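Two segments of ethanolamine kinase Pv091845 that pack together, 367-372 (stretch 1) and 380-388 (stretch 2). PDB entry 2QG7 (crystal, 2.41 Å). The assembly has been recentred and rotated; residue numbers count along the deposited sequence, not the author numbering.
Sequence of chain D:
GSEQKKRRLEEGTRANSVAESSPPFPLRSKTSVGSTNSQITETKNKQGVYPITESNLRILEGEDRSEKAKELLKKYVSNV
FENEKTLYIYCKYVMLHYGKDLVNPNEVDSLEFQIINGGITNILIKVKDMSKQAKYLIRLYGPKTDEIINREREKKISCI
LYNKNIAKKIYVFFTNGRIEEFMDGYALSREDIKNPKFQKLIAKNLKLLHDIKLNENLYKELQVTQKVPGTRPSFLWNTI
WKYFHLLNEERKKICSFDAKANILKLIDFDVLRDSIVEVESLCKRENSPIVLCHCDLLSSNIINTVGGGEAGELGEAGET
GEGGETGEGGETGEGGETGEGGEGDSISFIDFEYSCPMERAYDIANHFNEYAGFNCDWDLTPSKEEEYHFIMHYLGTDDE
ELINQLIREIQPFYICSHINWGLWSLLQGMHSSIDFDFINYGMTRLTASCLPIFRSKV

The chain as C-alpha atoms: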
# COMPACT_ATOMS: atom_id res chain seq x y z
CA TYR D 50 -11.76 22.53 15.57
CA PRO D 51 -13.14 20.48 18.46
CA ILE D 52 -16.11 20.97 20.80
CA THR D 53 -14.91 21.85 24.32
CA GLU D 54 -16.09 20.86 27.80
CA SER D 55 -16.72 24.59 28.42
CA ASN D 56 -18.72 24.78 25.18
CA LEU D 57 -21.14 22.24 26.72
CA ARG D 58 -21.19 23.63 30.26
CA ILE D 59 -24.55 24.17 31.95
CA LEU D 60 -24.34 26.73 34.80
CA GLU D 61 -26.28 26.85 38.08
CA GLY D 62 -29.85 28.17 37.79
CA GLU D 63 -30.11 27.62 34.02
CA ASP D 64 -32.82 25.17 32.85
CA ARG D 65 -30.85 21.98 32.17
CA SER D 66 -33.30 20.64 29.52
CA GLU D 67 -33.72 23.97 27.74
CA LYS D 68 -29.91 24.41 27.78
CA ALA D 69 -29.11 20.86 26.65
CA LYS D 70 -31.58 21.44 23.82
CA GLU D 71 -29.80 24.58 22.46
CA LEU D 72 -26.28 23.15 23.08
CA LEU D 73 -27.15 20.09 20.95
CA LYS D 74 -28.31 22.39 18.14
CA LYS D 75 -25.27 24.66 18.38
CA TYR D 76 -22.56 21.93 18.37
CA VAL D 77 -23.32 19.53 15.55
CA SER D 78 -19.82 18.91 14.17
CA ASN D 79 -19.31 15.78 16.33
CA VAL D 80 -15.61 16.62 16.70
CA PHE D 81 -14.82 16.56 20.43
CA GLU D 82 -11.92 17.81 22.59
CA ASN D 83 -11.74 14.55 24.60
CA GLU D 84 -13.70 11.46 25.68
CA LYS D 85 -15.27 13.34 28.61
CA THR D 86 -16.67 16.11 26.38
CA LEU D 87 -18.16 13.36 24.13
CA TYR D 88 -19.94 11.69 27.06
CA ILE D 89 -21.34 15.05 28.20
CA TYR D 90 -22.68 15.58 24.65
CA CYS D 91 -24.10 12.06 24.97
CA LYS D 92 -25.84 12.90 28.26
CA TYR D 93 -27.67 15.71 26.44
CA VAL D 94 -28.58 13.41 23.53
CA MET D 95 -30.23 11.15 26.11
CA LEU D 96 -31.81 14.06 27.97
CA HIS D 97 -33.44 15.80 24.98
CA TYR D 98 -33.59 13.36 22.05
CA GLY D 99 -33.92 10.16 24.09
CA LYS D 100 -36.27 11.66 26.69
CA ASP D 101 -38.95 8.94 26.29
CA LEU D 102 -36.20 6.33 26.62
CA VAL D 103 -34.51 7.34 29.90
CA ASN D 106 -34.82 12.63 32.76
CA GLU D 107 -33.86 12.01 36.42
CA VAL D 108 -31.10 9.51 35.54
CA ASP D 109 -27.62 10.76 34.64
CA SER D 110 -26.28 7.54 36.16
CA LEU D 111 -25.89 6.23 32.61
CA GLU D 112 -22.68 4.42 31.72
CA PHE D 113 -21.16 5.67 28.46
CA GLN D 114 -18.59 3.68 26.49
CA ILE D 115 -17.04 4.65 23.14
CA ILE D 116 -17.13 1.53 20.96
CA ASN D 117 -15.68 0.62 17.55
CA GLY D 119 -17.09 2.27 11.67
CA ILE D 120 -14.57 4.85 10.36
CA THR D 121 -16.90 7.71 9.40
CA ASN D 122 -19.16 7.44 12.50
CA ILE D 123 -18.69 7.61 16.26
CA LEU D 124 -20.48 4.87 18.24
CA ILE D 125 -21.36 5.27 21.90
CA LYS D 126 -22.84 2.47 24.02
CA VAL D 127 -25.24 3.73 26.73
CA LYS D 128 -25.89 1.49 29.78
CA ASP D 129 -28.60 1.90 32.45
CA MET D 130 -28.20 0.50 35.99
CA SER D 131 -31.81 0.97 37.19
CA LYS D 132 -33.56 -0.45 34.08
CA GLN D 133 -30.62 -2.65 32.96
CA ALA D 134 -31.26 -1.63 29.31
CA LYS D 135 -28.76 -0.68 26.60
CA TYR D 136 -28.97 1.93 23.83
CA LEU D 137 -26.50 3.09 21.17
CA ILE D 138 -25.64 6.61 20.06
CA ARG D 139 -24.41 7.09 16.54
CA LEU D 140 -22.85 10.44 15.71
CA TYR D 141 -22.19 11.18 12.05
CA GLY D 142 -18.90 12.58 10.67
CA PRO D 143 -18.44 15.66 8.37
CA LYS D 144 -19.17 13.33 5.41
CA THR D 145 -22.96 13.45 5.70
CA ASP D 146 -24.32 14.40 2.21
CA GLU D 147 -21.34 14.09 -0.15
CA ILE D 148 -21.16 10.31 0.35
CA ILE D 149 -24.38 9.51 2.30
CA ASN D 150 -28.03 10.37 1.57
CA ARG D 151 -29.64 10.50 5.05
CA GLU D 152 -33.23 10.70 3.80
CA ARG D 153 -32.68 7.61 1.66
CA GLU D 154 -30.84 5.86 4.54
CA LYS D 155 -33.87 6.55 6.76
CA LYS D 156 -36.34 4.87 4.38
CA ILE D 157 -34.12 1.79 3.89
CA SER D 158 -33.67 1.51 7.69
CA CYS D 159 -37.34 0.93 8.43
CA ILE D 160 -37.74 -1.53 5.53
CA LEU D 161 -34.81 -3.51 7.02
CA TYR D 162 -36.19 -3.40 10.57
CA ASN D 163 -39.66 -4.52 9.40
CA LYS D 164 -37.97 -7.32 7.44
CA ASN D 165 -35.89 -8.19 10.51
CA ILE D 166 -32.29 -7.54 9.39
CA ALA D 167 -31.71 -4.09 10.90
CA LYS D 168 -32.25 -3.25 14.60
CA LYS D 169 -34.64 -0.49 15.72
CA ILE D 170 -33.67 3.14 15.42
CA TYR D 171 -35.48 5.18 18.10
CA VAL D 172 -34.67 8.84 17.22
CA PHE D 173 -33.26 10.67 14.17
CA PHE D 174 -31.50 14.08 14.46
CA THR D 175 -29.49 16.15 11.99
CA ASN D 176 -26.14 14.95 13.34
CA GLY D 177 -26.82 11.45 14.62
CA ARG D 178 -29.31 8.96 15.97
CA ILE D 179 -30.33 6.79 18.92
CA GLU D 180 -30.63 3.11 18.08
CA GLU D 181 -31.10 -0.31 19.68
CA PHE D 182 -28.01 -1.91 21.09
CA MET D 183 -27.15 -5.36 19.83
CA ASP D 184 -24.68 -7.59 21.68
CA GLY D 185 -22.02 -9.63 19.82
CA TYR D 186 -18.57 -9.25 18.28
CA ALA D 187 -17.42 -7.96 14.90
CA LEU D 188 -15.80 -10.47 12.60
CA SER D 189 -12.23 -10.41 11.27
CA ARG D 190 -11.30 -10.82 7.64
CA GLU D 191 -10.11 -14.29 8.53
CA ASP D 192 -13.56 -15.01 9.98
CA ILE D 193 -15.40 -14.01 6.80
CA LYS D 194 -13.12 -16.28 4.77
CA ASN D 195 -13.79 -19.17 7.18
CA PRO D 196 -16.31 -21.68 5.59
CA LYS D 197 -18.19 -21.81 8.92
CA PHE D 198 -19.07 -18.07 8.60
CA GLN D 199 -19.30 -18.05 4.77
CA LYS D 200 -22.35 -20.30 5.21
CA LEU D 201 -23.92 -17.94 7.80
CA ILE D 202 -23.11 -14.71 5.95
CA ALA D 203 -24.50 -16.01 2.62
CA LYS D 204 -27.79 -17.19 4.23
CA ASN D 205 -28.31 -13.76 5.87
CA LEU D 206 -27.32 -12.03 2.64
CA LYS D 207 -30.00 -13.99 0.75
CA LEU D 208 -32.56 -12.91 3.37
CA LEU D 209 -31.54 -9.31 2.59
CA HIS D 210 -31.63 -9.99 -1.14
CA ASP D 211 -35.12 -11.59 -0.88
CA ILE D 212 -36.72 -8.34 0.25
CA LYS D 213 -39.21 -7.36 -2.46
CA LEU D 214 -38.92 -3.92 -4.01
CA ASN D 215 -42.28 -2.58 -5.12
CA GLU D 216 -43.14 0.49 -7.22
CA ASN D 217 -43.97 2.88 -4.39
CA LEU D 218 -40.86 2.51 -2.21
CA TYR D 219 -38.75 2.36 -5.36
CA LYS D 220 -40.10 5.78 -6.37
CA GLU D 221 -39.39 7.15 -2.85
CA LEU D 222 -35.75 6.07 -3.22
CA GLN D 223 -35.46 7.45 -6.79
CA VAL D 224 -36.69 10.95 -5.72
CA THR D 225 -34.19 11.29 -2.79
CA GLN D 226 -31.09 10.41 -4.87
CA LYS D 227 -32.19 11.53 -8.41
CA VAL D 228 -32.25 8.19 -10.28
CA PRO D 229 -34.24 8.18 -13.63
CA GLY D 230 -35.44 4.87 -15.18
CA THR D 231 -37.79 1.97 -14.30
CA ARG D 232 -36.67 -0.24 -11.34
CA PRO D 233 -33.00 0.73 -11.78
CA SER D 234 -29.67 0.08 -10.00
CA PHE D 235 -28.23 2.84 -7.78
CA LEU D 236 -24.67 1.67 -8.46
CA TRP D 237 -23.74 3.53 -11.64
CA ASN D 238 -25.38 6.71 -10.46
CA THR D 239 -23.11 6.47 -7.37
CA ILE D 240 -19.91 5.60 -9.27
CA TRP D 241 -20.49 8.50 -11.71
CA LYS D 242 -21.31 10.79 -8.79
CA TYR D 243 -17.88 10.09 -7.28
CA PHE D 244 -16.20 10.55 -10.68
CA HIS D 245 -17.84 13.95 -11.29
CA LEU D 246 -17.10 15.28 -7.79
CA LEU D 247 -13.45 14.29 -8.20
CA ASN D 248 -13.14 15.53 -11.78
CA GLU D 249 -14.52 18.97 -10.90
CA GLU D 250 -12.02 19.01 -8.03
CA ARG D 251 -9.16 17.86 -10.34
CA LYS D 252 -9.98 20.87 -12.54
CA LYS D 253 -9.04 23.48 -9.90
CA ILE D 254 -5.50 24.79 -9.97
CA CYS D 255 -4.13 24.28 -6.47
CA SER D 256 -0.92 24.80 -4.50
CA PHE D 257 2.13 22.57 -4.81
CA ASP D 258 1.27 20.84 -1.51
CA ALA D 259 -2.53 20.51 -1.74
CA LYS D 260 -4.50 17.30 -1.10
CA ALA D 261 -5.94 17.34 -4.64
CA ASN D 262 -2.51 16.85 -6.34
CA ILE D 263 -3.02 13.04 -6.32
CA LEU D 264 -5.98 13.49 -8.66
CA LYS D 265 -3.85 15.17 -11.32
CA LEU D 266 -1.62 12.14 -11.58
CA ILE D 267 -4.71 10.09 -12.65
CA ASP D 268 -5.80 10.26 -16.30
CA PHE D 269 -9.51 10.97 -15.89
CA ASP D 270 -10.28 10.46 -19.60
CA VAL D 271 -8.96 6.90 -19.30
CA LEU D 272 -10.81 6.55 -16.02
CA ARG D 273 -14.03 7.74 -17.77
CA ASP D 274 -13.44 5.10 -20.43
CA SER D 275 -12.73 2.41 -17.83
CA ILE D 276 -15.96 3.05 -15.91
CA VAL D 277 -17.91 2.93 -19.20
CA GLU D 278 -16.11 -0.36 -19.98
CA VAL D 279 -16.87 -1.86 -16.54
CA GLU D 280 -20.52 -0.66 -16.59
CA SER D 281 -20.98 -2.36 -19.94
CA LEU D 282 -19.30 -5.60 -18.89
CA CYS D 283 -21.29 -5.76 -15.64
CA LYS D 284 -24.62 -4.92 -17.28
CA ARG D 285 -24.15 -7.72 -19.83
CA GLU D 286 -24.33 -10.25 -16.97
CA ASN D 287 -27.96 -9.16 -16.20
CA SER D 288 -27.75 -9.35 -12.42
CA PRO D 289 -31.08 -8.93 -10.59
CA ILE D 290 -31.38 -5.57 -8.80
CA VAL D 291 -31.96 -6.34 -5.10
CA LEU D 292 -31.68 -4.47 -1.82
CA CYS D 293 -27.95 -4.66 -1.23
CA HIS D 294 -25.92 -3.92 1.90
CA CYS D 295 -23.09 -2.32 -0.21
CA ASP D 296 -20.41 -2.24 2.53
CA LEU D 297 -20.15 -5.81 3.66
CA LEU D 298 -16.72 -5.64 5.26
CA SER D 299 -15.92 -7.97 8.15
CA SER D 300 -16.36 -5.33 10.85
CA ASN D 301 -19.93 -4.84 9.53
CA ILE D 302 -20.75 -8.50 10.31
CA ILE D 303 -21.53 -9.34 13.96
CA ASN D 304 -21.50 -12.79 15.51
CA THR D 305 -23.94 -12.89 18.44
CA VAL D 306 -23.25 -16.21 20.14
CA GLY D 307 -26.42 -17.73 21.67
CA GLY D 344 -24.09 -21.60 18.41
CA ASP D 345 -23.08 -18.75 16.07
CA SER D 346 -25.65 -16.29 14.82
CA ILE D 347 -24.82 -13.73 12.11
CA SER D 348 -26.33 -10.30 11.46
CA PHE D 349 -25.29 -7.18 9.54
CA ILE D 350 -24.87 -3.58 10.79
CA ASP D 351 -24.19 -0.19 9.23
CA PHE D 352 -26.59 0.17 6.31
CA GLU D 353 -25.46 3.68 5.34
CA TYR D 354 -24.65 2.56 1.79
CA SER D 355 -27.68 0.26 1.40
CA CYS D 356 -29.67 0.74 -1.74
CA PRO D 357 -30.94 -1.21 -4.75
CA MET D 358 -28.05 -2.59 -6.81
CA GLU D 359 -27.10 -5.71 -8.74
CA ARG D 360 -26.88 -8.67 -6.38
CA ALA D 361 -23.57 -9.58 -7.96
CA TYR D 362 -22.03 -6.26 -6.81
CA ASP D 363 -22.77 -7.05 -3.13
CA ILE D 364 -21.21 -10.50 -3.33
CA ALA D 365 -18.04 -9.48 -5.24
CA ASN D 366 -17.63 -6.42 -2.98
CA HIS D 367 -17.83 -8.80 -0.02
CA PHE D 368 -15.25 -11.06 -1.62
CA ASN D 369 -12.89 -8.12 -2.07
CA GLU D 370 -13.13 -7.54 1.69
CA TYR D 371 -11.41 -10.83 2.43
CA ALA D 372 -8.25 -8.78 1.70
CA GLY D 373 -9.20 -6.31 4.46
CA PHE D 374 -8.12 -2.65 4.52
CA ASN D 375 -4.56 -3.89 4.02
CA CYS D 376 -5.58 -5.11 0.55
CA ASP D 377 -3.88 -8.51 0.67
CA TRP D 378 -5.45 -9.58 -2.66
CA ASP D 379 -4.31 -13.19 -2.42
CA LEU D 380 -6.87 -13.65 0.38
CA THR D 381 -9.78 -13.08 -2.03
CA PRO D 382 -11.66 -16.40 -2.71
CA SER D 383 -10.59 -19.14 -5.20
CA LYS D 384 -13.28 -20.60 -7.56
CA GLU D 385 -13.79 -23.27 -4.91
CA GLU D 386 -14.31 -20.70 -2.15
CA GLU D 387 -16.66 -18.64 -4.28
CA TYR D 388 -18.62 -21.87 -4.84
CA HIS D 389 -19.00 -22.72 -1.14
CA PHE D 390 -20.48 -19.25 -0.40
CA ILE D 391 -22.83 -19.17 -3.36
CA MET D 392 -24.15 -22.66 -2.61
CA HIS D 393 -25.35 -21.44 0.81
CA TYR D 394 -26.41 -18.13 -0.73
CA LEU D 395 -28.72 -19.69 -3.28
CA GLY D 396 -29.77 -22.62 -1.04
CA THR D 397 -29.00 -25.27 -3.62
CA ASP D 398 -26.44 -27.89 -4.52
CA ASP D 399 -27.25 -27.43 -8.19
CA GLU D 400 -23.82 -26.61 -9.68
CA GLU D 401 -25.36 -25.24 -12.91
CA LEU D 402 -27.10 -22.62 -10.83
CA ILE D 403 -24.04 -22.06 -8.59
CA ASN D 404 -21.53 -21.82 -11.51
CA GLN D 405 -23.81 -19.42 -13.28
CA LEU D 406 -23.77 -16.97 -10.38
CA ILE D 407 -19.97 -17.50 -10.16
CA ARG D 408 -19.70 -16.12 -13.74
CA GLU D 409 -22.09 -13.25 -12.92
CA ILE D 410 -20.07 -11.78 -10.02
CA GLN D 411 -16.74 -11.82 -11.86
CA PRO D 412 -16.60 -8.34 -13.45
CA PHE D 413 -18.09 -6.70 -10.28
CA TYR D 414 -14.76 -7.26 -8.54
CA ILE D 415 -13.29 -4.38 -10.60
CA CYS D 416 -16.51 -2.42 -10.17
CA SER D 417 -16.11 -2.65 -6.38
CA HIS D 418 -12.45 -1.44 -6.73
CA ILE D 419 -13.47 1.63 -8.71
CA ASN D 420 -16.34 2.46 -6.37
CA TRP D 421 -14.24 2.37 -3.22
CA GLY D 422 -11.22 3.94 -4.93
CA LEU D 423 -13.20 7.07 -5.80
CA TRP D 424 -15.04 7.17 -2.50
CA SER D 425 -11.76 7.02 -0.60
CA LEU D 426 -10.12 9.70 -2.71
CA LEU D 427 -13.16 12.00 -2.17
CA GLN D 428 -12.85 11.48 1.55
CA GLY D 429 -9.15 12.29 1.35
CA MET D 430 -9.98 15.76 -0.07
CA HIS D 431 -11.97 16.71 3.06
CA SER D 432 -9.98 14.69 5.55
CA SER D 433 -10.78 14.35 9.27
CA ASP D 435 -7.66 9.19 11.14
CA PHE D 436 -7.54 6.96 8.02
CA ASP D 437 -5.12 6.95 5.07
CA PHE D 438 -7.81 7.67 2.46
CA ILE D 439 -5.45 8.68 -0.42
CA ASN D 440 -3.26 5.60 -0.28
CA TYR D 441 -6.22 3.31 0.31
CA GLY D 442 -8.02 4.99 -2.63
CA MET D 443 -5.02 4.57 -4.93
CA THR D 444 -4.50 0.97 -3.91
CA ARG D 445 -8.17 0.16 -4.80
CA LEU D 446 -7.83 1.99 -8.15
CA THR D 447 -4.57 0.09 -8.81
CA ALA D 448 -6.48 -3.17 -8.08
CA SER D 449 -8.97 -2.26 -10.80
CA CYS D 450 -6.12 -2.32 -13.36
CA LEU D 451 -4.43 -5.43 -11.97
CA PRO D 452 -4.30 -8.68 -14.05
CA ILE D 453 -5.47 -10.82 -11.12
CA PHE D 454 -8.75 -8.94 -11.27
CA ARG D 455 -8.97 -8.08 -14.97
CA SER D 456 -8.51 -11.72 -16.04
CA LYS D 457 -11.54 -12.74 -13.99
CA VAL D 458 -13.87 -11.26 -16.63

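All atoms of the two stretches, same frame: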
# COMPACT_ATOMS: atom_id res chain seq x y z
N HIS D 367 -18.09 -8.06 -1.22
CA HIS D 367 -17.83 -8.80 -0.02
C HIS D 367 -16.58 -9.67 -0.16
O HIS D 367 -15.80 -9.84 0.78
CB HIS D 367 -19.04 -9.66 0.35
CG HIS D 367 -18.81 -10.52 1.57
ND1 HIS D 367 -18.49 -10.00 2.80
CD2 HIS D 367 -18.82 -11.87 1.73
CE1 HIS D 367 -18.32 -10.97 3.67
NE2 HIS D 367 -18.51 -12.12 3.05
N PHE D 368 -16.40 -10.23 -1.34
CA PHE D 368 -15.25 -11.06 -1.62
C PHE D 368 -13.94 -10.25 -1.70
O PHE D 368 -12.89 -10.75 -1.31
CB PHE D 368 -15.48 -11.81 -2.91
CG PHE D 368 -16.46 -12.97 -2.78
CD1 PHE D 368 -16.75 -13.52 -1.51
CD2 PHE D 368 -17.05 -13.53 -3.90
CE1 PHE D 368 -17.64 -14.58 -1.40
CE2 PHE D 368 -17.92 -14.63 -3.79
CZ PHE D 368 -18.21 -15.14 -2.55
N ASN D 369 -14.03 -9.01 -2.17
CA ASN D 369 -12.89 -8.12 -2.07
C ASN D 369 -12.46 -7.85 -0.63
O ASN D 369 -11.31 -7.54 -0.40
CB ASN D 369 -13.10 -6.80 -2.82
CG ASN D 369 -12.75 -6.92 -4.28
OD1 ASN D 369 -11.86 -7.67 -4.66
ND2 ASN D 369 -13.43 -6.14 -5.11
N GLU D 370 -13.38 -7.94 0.32
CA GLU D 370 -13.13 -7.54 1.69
C GLU D 370 -12.46 -8.64 2.48
O GLU D 370 -12.26 -8.53 3.65
CB GLU D 370 -14.44 -7.07 2.35
CG GLU D 370 -15.08 -5.76 1.77
CD GLU D 370 -14.17 -4.50 1.94
OE1 GLU D 370 -14.34 -3.49 1.17
OE2 GLU D 370 -13.30 -4.46 2.87
N TYR D 371 -12.14 -9.74 1.84
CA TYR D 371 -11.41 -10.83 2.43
C TYR D 371 -9.96 -10.36 2.60
O TYR D 371 -9.23 -10.83 3.51
CB TYR D 371 -11.43 -12.03 1.45
CG TYR D 371 -12.65 -12.95 1.54
CD1 TYR D 371 -13.96 -12.45 1.73
CD2 TYR D 371 -12.51 -14.34 1.37
CE1 TYR D 371 -15.05 -13.30 1.79
CE2 TYR D 371 -13.60 -15.20 1.42
CZ TYR D 371 -14.87 -14.67 1.63
OH TYR D 371 -15.96 -15.53 1.71
N ALA D 372 -9.56 -9.47 1.68
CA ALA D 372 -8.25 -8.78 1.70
C ALA D 372 -8.10 -7.81 2.87
O ALA D 372 -6.97 -7.51 3.27
CB ALA D 372 -8.03 -8.05 0.39
N LEU D 380 -5.91 -13.13 -0.56
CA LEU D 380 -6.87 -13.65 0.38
C LEU D 380 -8.29 -13.67 -0.21
O LEU D 380 -9.18 -14.25 0.37
CB LEU D 380 -6.82 -12.83 1.68
CG LEU D 380 -5.52 -12.86 2.51
CD1 LEU D 380 -5.60 -11.93 3.69
CD2 LEU D 380 -5.26 -14.26 3.03
N THR D 381 -8.49 -13.05 -1.37
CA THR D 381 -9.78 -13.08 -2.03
C THR D 381 -10.06 -14.52 -2.51
O THR D 381 -9.12 -15.24 -2.85
CB THR D 381 -9.84 -12.10 -3.21
OG1 THR D 381 -8.78 -12.40 -4.12
CG2 THR D 381 -9.74 -10.66 -2.73
N PRO D 382 -11.36 -14.95 -2.50
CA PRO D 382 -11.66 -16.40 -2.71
C PRO D 382 -11.22 -17.02 -4.07
O PRO D 382 -11.37 -16.39 -5.13
CB PRO D 382 -13.19 -16.48 -2.55
CG PRO D 382 -13.70 -15.13 -2.77
CD PRO D 382 -12.60 -14.16 -2.31
N SER D 383 -10.64 -18.25 -4.00
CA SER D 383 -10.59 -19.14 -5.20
C SER D 383 -11.98 -19.54 -5.70
O SER D 383 -12.97 -19.42 -4.98
CB SER D 383 -9.77 -20.41 -4.93
OG SER D 383 -10.38 -21.19 -3.92
N LYS D 384 -12.05 -20.02 -6.95
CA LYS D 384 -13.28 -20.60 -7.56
C LYS D 384 -14.05 -21.51 -6.60
O LYS D 384 -15.27 -21.47 -6.52
CB LYS D 384 -12.92 -21.40 -8.82
CG LYS D 384 -14.11 -21.79 -9.72
CD LYS D 384 -14.39 -20.73 -10.79
CE LYS D 384 -15.10 -21.35 -12.01
NZ LYS D 384 -16.42 -21.98 -11.69
N GLU D 385 -13.29 -22.32 -5.88
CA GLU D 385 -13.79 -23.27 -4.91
C GLU D 385 -14.44 -22.58 -3.71
O GLU D 385 -15.48 -23.03 -3.21
CB GLU D 385 -12.62 -24.17 -4.46
CG GLU D 385 -13.07 -25.30 -3.55
CD GLU D 385 -11.97 -26.33 -3.23
OE1 GLU D 385 -10.85 -26.27 -3.80
OE2 GLU D 385 -12.28 -27.24 -2.41
N GLU D 386 -13.80 -21.50 -3.26
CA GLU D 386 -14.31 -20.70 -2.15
C GLU D 386 -15.49 -19.84 -2.54
O GLU D 386 -16.40 -19.63 -1.74
CB GLU D 386 -13.21 -19.85 -1.56
CG GLU D 386 -12.14 -20.61 -0.87
CD GLU D 386 -11.04 -19.69 -0.36
OE1 GLU D 386 -11.32 -18.67 0.33
OE2 GLU D 386 -9.86 -20.01 -0.66
N GLU D 387 -15.49 -19.33 -3.77
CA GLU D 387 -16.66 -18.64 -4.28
C GLU D 387 -17.89 -19.57 -4.35
O GLU D 387 -19.04 -19.17 -4.10
CB GLU D 387 -16.36 -18.08 -5.66
CG GLU D 387 -15.34 -16.99 -5.68
CD GLU D 387 -15.11 -16.38 -7.06
OE1 GLU D 387 -15.50 -17.00 -8.08
OE2 GLU D 387 -14.50 -15.27 -7.13
N TYR D 388 -17.62 -20.83 -4.73
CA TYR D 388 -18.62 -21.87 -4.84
C TYR D 388 -19.30 -22.19 -3.48
O TYR D 388 -20.54 -22.21 -3.38
CB TYR D 388 -17.94 -23.12 -5.42
CG TYR D 388 -18.88 -24.22 -5.82
CD1 TYR D 388 -19.44 -24.24 -7.10
CD2 TYR D 388 -19.20 -25.25 -4.92
CE1 TYR D 388 -20.29 -25.26 -7.48
CE2 TYR D 388 -20.08 -26.27 -5.29
CZ TYR D 388 -20.61 -26.26 -6.58
OH TYR D 388 -21.47 -27.28 -6.95

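No hydrogen bond crosses between these stretches; about 400 Å² of surface is buried, with apolar packing of Pro382 against Phe368 and Tyr371 a main part of it. The proline ring lies against two aromatic faces. Pro382 CG sits 3.8 Å from the centroid of the Phe368 ring, 23° off the normal, and Pro382 CD lies 4.1 Å from the centroid of the Tyr371 ring, 26° off the normal, so both meet the CH-pi criterion. Phe368 and Tyr371 each have CA-to-CB directed toward stretch 2 and chi1 in the m well (-75° and -86°), which brings both rings to the proline. Pro382 is C-gamma endo, and its CG lies 3.5 Å from Phe368 CG.

At the Tyr371 ring edge the neighbours are polar: the Leu380 carbonyl O lies 3.3 Å from Tyr371 CB, and Glu386 OE1 is 4.3 Å from Tyr371 CE2, a contact rather than a bond; OE1 is satisfied elsewhere in the structure, as is Tyr371 OH. Glu387, with chi1 m, has CG 4.0 Å from Phe368 CE2.

Thr381 adopts p (56°). Its methyl CG2 faces stretch 1, 3.5 Å from Phe368 O and 4.1 Å from Asn369 CA, while OG1 bonds to a residue flanking the stretches.

Beyond Pro382, Ser383 caps the helix through a weak bond from Glu386 N to Ser383 OG (3.5 Å, 153°).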